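Local atomic coordinates of Dps family DNA-binding stress response protein (Thermosynechococcus elongatus, PDB entry 2C41), a protein that probably binds and oxidises iron as an antioxidant Dps protein of the stress response, and may also associate with DNA. Residues 17-28 with 80-89. Sequence-based numbering, arbitrary orientation.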
ATOM      1  N   ARG C  17       7.525  12.831 -35.306  1.00 13.95           N
ATOM      2  CA  ARG C  17       6.540  11.983 -35.974  1.00 13.73           C
ATOM      3  C   ARG C  17       5.995  10.920 -35.018  1.00 13.46           C
ATOM      4  O   ARG C  17       4.781  10.715 -34.936  1.00 13.27           O
ATOM      5  CB  ARG C  17       7.145  11.319 -37.219  1.00 13.23           C
ATOM      6  CG  ARG C  17       6.205  10.310 -37.909  1.00 13.10           C
ATOM      7  CD  ARG C  17       6.728   9.855 -39.294  1.00 13.40           C
ATOM      8  NE  ARG C  17       8.191   9.768 -39.360  1.00 13.93           N
ATOM      9  CZ  ARG C  17       8.937   8.836 -38.761  1.00 15.43           C
ATOM     10  NH1 ARG C  17       8.376   7.882 -38.027  1.00 12.65           N
ATOM     11  NH2 ARG C  17      10.262   8.867 -38.899  1.00 13.87           N
ATOM     12  N   GLU C  18       6.905  10.256 -34.304  1.00 13.27           N
ATOM     13  CA  GLU C  18       6.533   9.202 -33.377  1.00 13.20           C
ATOM     14  C   GLU C  18       5.669   9.755 -32.236  1.00 13.25           C
ATOM     15  O   GLU C  18       4.650   9.153 -31.867  1.00 12.89           O
ATOM     16  CB  GLU C  18       7.787   8.498 -32.851  1.00 13.49           C
ATOM     17  CG  GLU C  18       8.539   7.691 -33.930  1.00 13.05           C
ATOM     18  CD  GLU C  18       7.984   6.286 -34.141  1.00 15.00           C
ATOM     19  OE1 GLU C  18       6.964   5.924 -33.507  1.00 15.38           O
ATOM     20  OE2 GLU C  18       8.578   5.528 -34.946  1.00 14.06           O
ATOM     21  N   GLN C  19       6.065  10.908 -31.705  1.00 12.87           N
ATOM     22  CA  GLN C  19       5.310  11.553 -30.624  1.00 13.02           C
ATOM     23  C   GLN C  19       3.901  11.906 -31.099  1.00 12.82           C
ATOM     24  O   GLN C  19       2.922  11.617 -30.419  1.00 12.21           O
ATOM     25  CB  GLN C  19       6.015  12.819 -30.144  1.00 13.27           C
ATOM     26  CG  GLN C  19       5.213  13.593 -29.093  1.00 13.24           C
ATOM     27  CD  GLN C  19       5.548  15.066 -29.054  1.00 14.45           C
ATOM     28  OE1 GLN C  19       4.801  15.866 -28.485  1.00 15.75           O
ATOM     29  NE2 GLN C  19       6.661  15.438 -29.657  1.00 12.25           N
ATOM     30  N   ALA C  20       3.822  12.530 -32.273  1.00 12.76           N
ATOM     31  CA  ALA C  20       2.540  12.891 -32.883  1.00 12.84           C
ATOM     32  C   ALA C  20       1.661  11.658 -33.087  1.00 12.84           C
ATOM     33  O   ALA C  20       0.465  11.705 -32.796  1.00 12.96           O
ATOM     34  CB  ALA C  20       2.763  13.631 -34.224  1.00 12.27           C
ATOM     35  N   ASN C  21       2.267  10.562 -33.559  1.00 12.87           N
ATOM     36  CA  ASN C  21       1.558   9.289 -33.720  1.00 12.91           C
ATOM     37  C   ASN C  21       1.003   8.753 -32.403  1.00 12.86           C
ATOM     38  O   ASN C  21      -0.110   8.234 -32.365  1.00 12.76           O
ATOM     39  CB  ASN C  21       2.429   8.221 -34.394  1.00 12.75           C
ATOM     40  CG  ASN C  21       2.608   8.457 -35.889  1.00 13.12           C
ATOM     41  OD1 ASN C  21       3.478   7.850 -36.525  1.00 15.32           O
ATOM     42  ND2 ASN C  21       1.790   9.326 -36.457  1.00 10.21           N
ATOM     43  N   ALA C  22       1.774   8.893 -31.326  1.00 12.61           N
ATOM     44  CA  ALA C  22       1.319   8.448 -30.005  1.00 12.73           C
ATOM     45  C   ALA C  22       0.076   9.234 -29.570  1.00 12.75           C
ATOM     46  O   ALA C  22      -0.882   8.661 -29.034  1.00 12.71           O
ATOM     47  CB  ALA C  22       2.428   8.583 -28.982  1.00 12.68           C
ATOM     48  N   VAL C  23       0.092  10.543 -29.806  1.00 12.64           N
ATOM     49  CA  VAL C  23      -1.046  11.407 -29.460  1.00 12.85           C
ATOM     50  C   VAL C  23      -2.304  11.004 -30.245  1.00 13.08           C
ATOM     51  O   VAL C  23      -3.372  10.822 -29.658  1.00 12.92           O
ATOM     52  CB  VAL C  23      -0.714  12.901 -29.696  1.00 12.84           C
ATOM     53  CG1 VAL C  23      -1.973  13.770 -29.565  1.00 12.49           C
ATOM     54  CG2 VAL C  23       0.381  13.353 -28.715  1.00 13.26           C
ATOM     55  N   VAL C  24      -2.176  10.857 -31.568  1.00 13.20           N
ATOM     56  CA  VAL C  24      -3.328  10.484 -32.405  1.00 13.40           C
ATOM     57  C   VAL C  24      -3.820   9.072 -32.079  1.00 13.65           C
ATOM     58  O   VAL C  24      -5.027   8.831 -31.990  1.00 13.24           O
ATOM     59  CB  VAL C  24      -3.016  10.628 -33.923  1.00 13.77           C
ATOM     60  CG1 VAL C  24      -4.164  10.074 -34.803  1.00 14.54           C
ATOM     61  CG2 VAL C  24      -2.748  12.076 -34.239  1.00 13.69           C
ATOM     62  N   MET C  25      -2.885   8.146 -31.895  1.00 13.63           N
ATOM     63  CA  MET C  25      -3.224   6.779 -31.542  1.00 14.13           C
ATOM     64  C   MET C  25      -3.971   6.723 -30.207  1.00 13.89           C
ATOM     65  O   MET C  25      -4.945   5.981 -30.048  1.00 13.81           O
ATOM     66  CB  MET C  25      -1.951   5.948 -31.446  1.00 14.61           C
ATOM     67  CG  MET C  25      -2.209   4.488 -31.546  1.00 16.60           C
ATOM     68  SD  MET C  25      -2.780   4.067 -33.209  1.00 19.38           S
ATOM     69  CE  MET C  25      -3.056   2.332 -32.893  1.00 17.00           C
ATOM     70  N   TYR C  26      -3.501   7.516 -29.249  1.00 13.76           N
ATOM     71  CA  TYR C  26      -4.183   7.617 -27.964  1.00 13.76           C
ATOM     72  C   TYR C  26      -5.619   8.124 -28.135  1.00 13.58           C
ATOM     73  O   TYR C  26      -6.568   7.523 -27.618  1.00 13.00           O
ATOM     74  CB  TYR C  26      -3.408   8.519 -26.993  1.00 14.33           C
ATOM     75  CG  TYR C  26      -4.221   8.791 -25.758  1.00 15.40           C
ATOM     76  CD1 TYR C  26      -4.474   7.768 -24.844  1.00 17.08           C
ATOM     77  CD2 TYR C  26      -4.786  10.044 -25.529  1.00 15.92           C
ATOM     78  CE1 TYR C  26      -5.238   7.990 -23.705  1.00 16.94           C
ATOM     79  CE2 TYR C  26      -5.569  10.275 -24.386  1.00 17.39           C
ATOM     80  CZ  TYR C  26      -5.778   9.234 -23.492  1.00 16.35           C
ATOM     81  OH  TYR C  26      -6.533   9.418 -22.359  1.00 19.47           O
ATOM     82  N   LEU C  27      -5.773   9.231 -28.856  1.00 13.11           N
ATOM     83  CA  LEU C  27      -7.093   9.819 -29.069  1.00 13.09           C
ATOM     84  C   LEU C  27      -8.015   8.872 -29.848  1.00 12.81           C
ATOM     85  O   LEU C  27      -9.212   8.800 -29.555  1.00 12.57           O
ATOM     86  CB  LEU C  27      -6.987  11.191 -29.736  1.00 12.69           C
ATOM     87  CG  LEU C  27      -6.321  12.289 -28.891  1.00 13.93           C
ATOM     88  CD1 LEU C  27      -6.092  13.529 -29.738  1.00 14.55           C
ATOM     89  CD2 LEU C  27      -7.141  12.612 -27.637  1.00 13.96           C
ATOM     90  N   ASN C  28      -7.452   8.138 -30.811  1.00 12.65           N
ATOM     91  CA  ASN C  28      -8.202   7.056 -31.471  1.00 12.56           C
ATOM     92  C   ASN C  28      -8.703   6.023 -30.464  1.00 12.45           C
ATOM     93  O   ASN C  28      -9.862   5.626 -30.507  1.00 12.42           O
ATOM     94  CB  ASN C  28      -7.352   6.341 -32.526  1.00 12.35           C
ATOM     95  CG  ASN C  28      -7.194   7.133 -33.806  1.00 12.60           C
ATOM     96  OD1 ASN C  28      -6.464   6.711 -34.715  1.00 15.55           O
ATOM     97  ND2 ASN C  28      -7.869   8.262 -33.902  1.00  9.89           N
ATOM     98  N   TYR C  80      -0.132  18.505 -34.380  1.00 16.08           N
ATOM     99  CA  TYR C  80      -0.160  17.041 -34.266  1.00 16.24           C
ATOM    100  C   TYR C  80      -0.644  16.342 -35.531  1.00 16.47           C
ATOM    101  O   TYR C  80       0.001  15.417 -36.013  1.00 16.37           O
ATOM    102  CB  TYR C  80      -0.968  16.587 -33.055  1.00 15.74           C
ATOM    103  CG  TYR C  80      -0.236  16.801 -31.746  1.00 15.25           C
ATOM    104  CD1 TYR C  80       0.940  16.103 -31.463  1.00 16.07           C
ATOM    105  CD2 TYR C  80      -0.728  17.695 -30.787  1.00 15.30           C
ATOM    106  CE1 TYR C  80       1.629  16.300 -30.258  1.00 15.19           C
ATOM    107  CE2 TYR C  80      -0.052  17.897 -29.581  1.00 14.84           C
ATOM    108  CZ  TYR C  80       1.120  17.187 -29.323  1.00 15.28           C
ATOM    109  OH  TYR C  80       1.781  17.375 -28.130  1.00 15.15           O
ATOM    110  N   LEU C  81      -1.761  16.806 -36.076  1.00 16.93           N
ATOM    111  CA  LEU C  81      -2.326  16.188 -37.274  1.00 18.02           C
ATOM    112  C   LEU C  81      -1.533  16.503 -38.551  1.00 18.36           C
ATOM    113  O   LEU C  81      -1.705  15.835 -39.573  1.00 18.98           O
ATOM    114  CB  LEU C  81      -3.796  16.570 -37.426  1.00 17.67           C
ATOM    115  CG  LEU C  81      -4.733  15.988 -36.359  1.00 19.27           C
ATOM    116  CD1 LEU C  81      -6.157  16.392 -36.638  1.00 20.99           C
ATOM    117  CD2 LEU C  81      -4.635  14.478 -36.294  1.00 19.82           C
ATOM    118  N   LYS C  82      -0.665  17.509 -38.476  1.00 18.71           N
ATOM    119  CA  LYS C  82       0.216  17.864 -39.589  1.00 19.17           C
ATOM    120  C   LYS C  82       1.446  16.969 -39.654  1.00 18.99           C
ATOM    121  O   LYS C  82       2.033  16.800 -40.726  1.00 19.16           O
ATOM    122  CB  LYS C  82       0.668  19.321 -39.479  1.00 19.86           C
ATOM    123  CG  LYS C  82      -0.447  20.332 -39.604  1.00 22.02           C
ATOM    124  CD  LYS C  82       0.129  21.737 -39.688  1.00 25.34           C
ATOM    125  CE  LYS C  82      -0.961  22.768 -39.948  1.00 27.24           C
ATOM    126  NZ  LYS C  82      -1.795  23.006 -38.735  1.00 29.45           N
ATOM    127  N   VAL C  83       1.821  16.399 -38.510  1.00 18.03           N
ATOM    128  CA  VAL C  83       3.072  15.668 -38.357  1.00 17.74           C
ATOM    129  C   VAL C  83       2.814  14.152 -38.293  1.00 17.36           C
ATOM    130  O   VAL C  83       3.627  13.354 -38.766  1.00 16.88           O
ATOM    131  CB  VAL C  83       3.825  16.185 -37.088  1.00 17.60           C
ATOM    132  CG1 VAL C  83       5.060  15.354 -36.777  1.00 17.98           C
ATOM    133  CG2 VAL C  83       4.210  17.656 -37.260  1.00 18.02           C
ATOM    134  N   ALA C  84       1.668  13.767 -37.720  1.00 16.86           N
ATOM    135  CA  ALA C  84       1.319  12.354 -37.571  1.00 16.45           C
ATOM    136  C   ALA C  84       1.172  11.663 -38.917  1.00 16.59           C
ATOM    137  O   ALA C  84       0.676  12.253 -39.882  1.00 16.44           O
ATOM    138  CB  ALA C  84       0.025  12.189 -36.757  1.00 16.61           C
ATOM    139  N   THR C  85       1.616  10.413 -38.971  1.00 16.29           N
ATOM    140  CA  THR C  85       1.415   9.567 -40.142  1.00 16.39           C
ATOM    141  C   THR C  85       0.348   8.492 -39.927  1.00 16.69           C
ATOM    142  O   THR C  85      -0.144   7.928 -40.898  1.00 16.48           O
ATOM    143  CB  THR C  85       2.719   8.907 -40.601  1.00 16.64           C
ATOM    144  OG1 THR C  85       3.326   8.235 -39.491  1.00 16.43           O
ATOM    145  CG2 THR C  85       3.679   9.959 -41.155  1.00 16.45           C
ATOM    146  N   VAL C  86      -0.003   8.201 -38.673  1.00 16.48           N
ATOM    147  CA  VAL C  86      -1.160   7.338 -38.401  1.00 16.72           C
ATOM    148  C   VAL C  86      -2.462   8.035 -38.809  1.00 16.80           C
ATOM    149  O   VAL C  86      -2.548   9.263 -38.806  1.00 16.81           O
ATOM    150  CB  VAL C  86      -1.253   6.859 -36.921  1.00 16.92           C
ATOM    151  CG1 VAL C  86      -0.044   6.026 -36.558  1.00 17.10           C
ATOM    152  CG2 VAL C  86      -1.397   8.028 -35.984  1.00 17.12           C
ATOM    153  N   THR C  87      -3.459   7.239 -39.178  1.00 16.83           N
ATOM    154  CA  THR C  87      -4.749   7.777 -39.601  1.00 17.08           C
ATOM    155  C   THR C  87      -5.568   8.206 -38.382  1.00 16.79           C
ATOM    156  O   THR C  87      -5.874   7.369 -37.513  1.00 16.70           O
ATOM    157  CB  THR C  87      -5.562   6.738 -40.412  1.00 17.39           C
ATOM    158  OG1 THR C  87      -4.856   6.412 -41.616  1.00 18.85           O
ATOM    159  CG2 THR C  87      -6.930   7.291 -40.768  1.00 18.19           C
ATOM    160  N   PRO C  88      -5.936   9.501 -38.305  1.00 16.59           N
ATOM    161  CA  PRO C  88      -6.865   9.871 -37.240  1.00 16.62           C
ATOM    162  C   PRO C  88      -8.243   9.301 -37.569  1.00 16.57           C
ATOM    163  O   PRO C  88      -8.686   9.363 -38.720  1.00 16.45           O
ATOM    164  CB  PRO C  88      -6.865  11.406 -37.278  1.00 16.57           C
ATOM    165  CG  PRO C  88      -6.509  11.746 -38.695  1.00 16.79           C
ATOM    166  CD  PRO C  88      -5.569  10.657 -39.150  1.00 17.14           C
ATOM    167  N   SER C  89      -8.896   8.704 -36.580  1.00 16.30           N
ATOM    168  CA  SER C  89     -10.158   8.020 -36.819  1.00 16.33           C
ATOM    169  C   SER C  89     -11.219   9.013 -37.270  1.00 16.88           C
ATOM    170  O   SER C  89     -11.300  10.116 -36.731  1.00 16.46           O
ATOM    171  CB  SER C  89     -10.622   7.296 -35.560  1.00 15.94           C
ATOM    172  OG  SER C  89     -11.672   6.394 -35.868  1.00 14.87           O
TER
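In the long connection that crosses the Dps four-helix bundle, helix 80-83 rests on bundle helix 6-35 and the extended chain after it runs along that helix; Val23 meets the first, Val24 both. Val23 CG1 sits over one face of the Tyr80 ring, 4.2 Å from its centroid and 11° off the ring normal, a CH-pi contact; its CG2 reaches Tyr80 CE1 at 3.6 Å. The ring turns an edge toward Gln19. With CG anti to its carbonyl carbon (chi1 -75°), Tyr80 directs this ring at the bundle helix, and Trp34 of a second subunit also packs on it. Cutting this side chain back to an alanine is likely to leave the Val23 methyls without the ring face they rest on and to open a gap toward Trp34 of the second subunit. This is the ferritin-like fold with the Dps short helix, set between helices 41-68 and 95-122 in sequence. One turn along the helix from Ala20, whose CB lies 4.0 Å from Ala84 CB, Val24 divides its methyls: CG2 touches Ala84 CB and Leu81 CD2, each at 3.7 Å, whereas CG1 lies 3.6 Å from Val86 CG2. The same CG1 also packs against Pro88 CA, carrying the apolar seam past the end of the short helix. Beside it, the Asn21 amide lies against Val86 and the backbone of Thr85. Farther back on the helix, the aliphatic part of Arg17 passes slantwise across Thr85, with Arg17 CD 3.6 Å from Thr85 CG2, while its guanidinium forms salt bridges with Asp116 and Glu112 of helix 95-122; Glu112 also takes a hydrogen bond from the Thr85 hydroxyl.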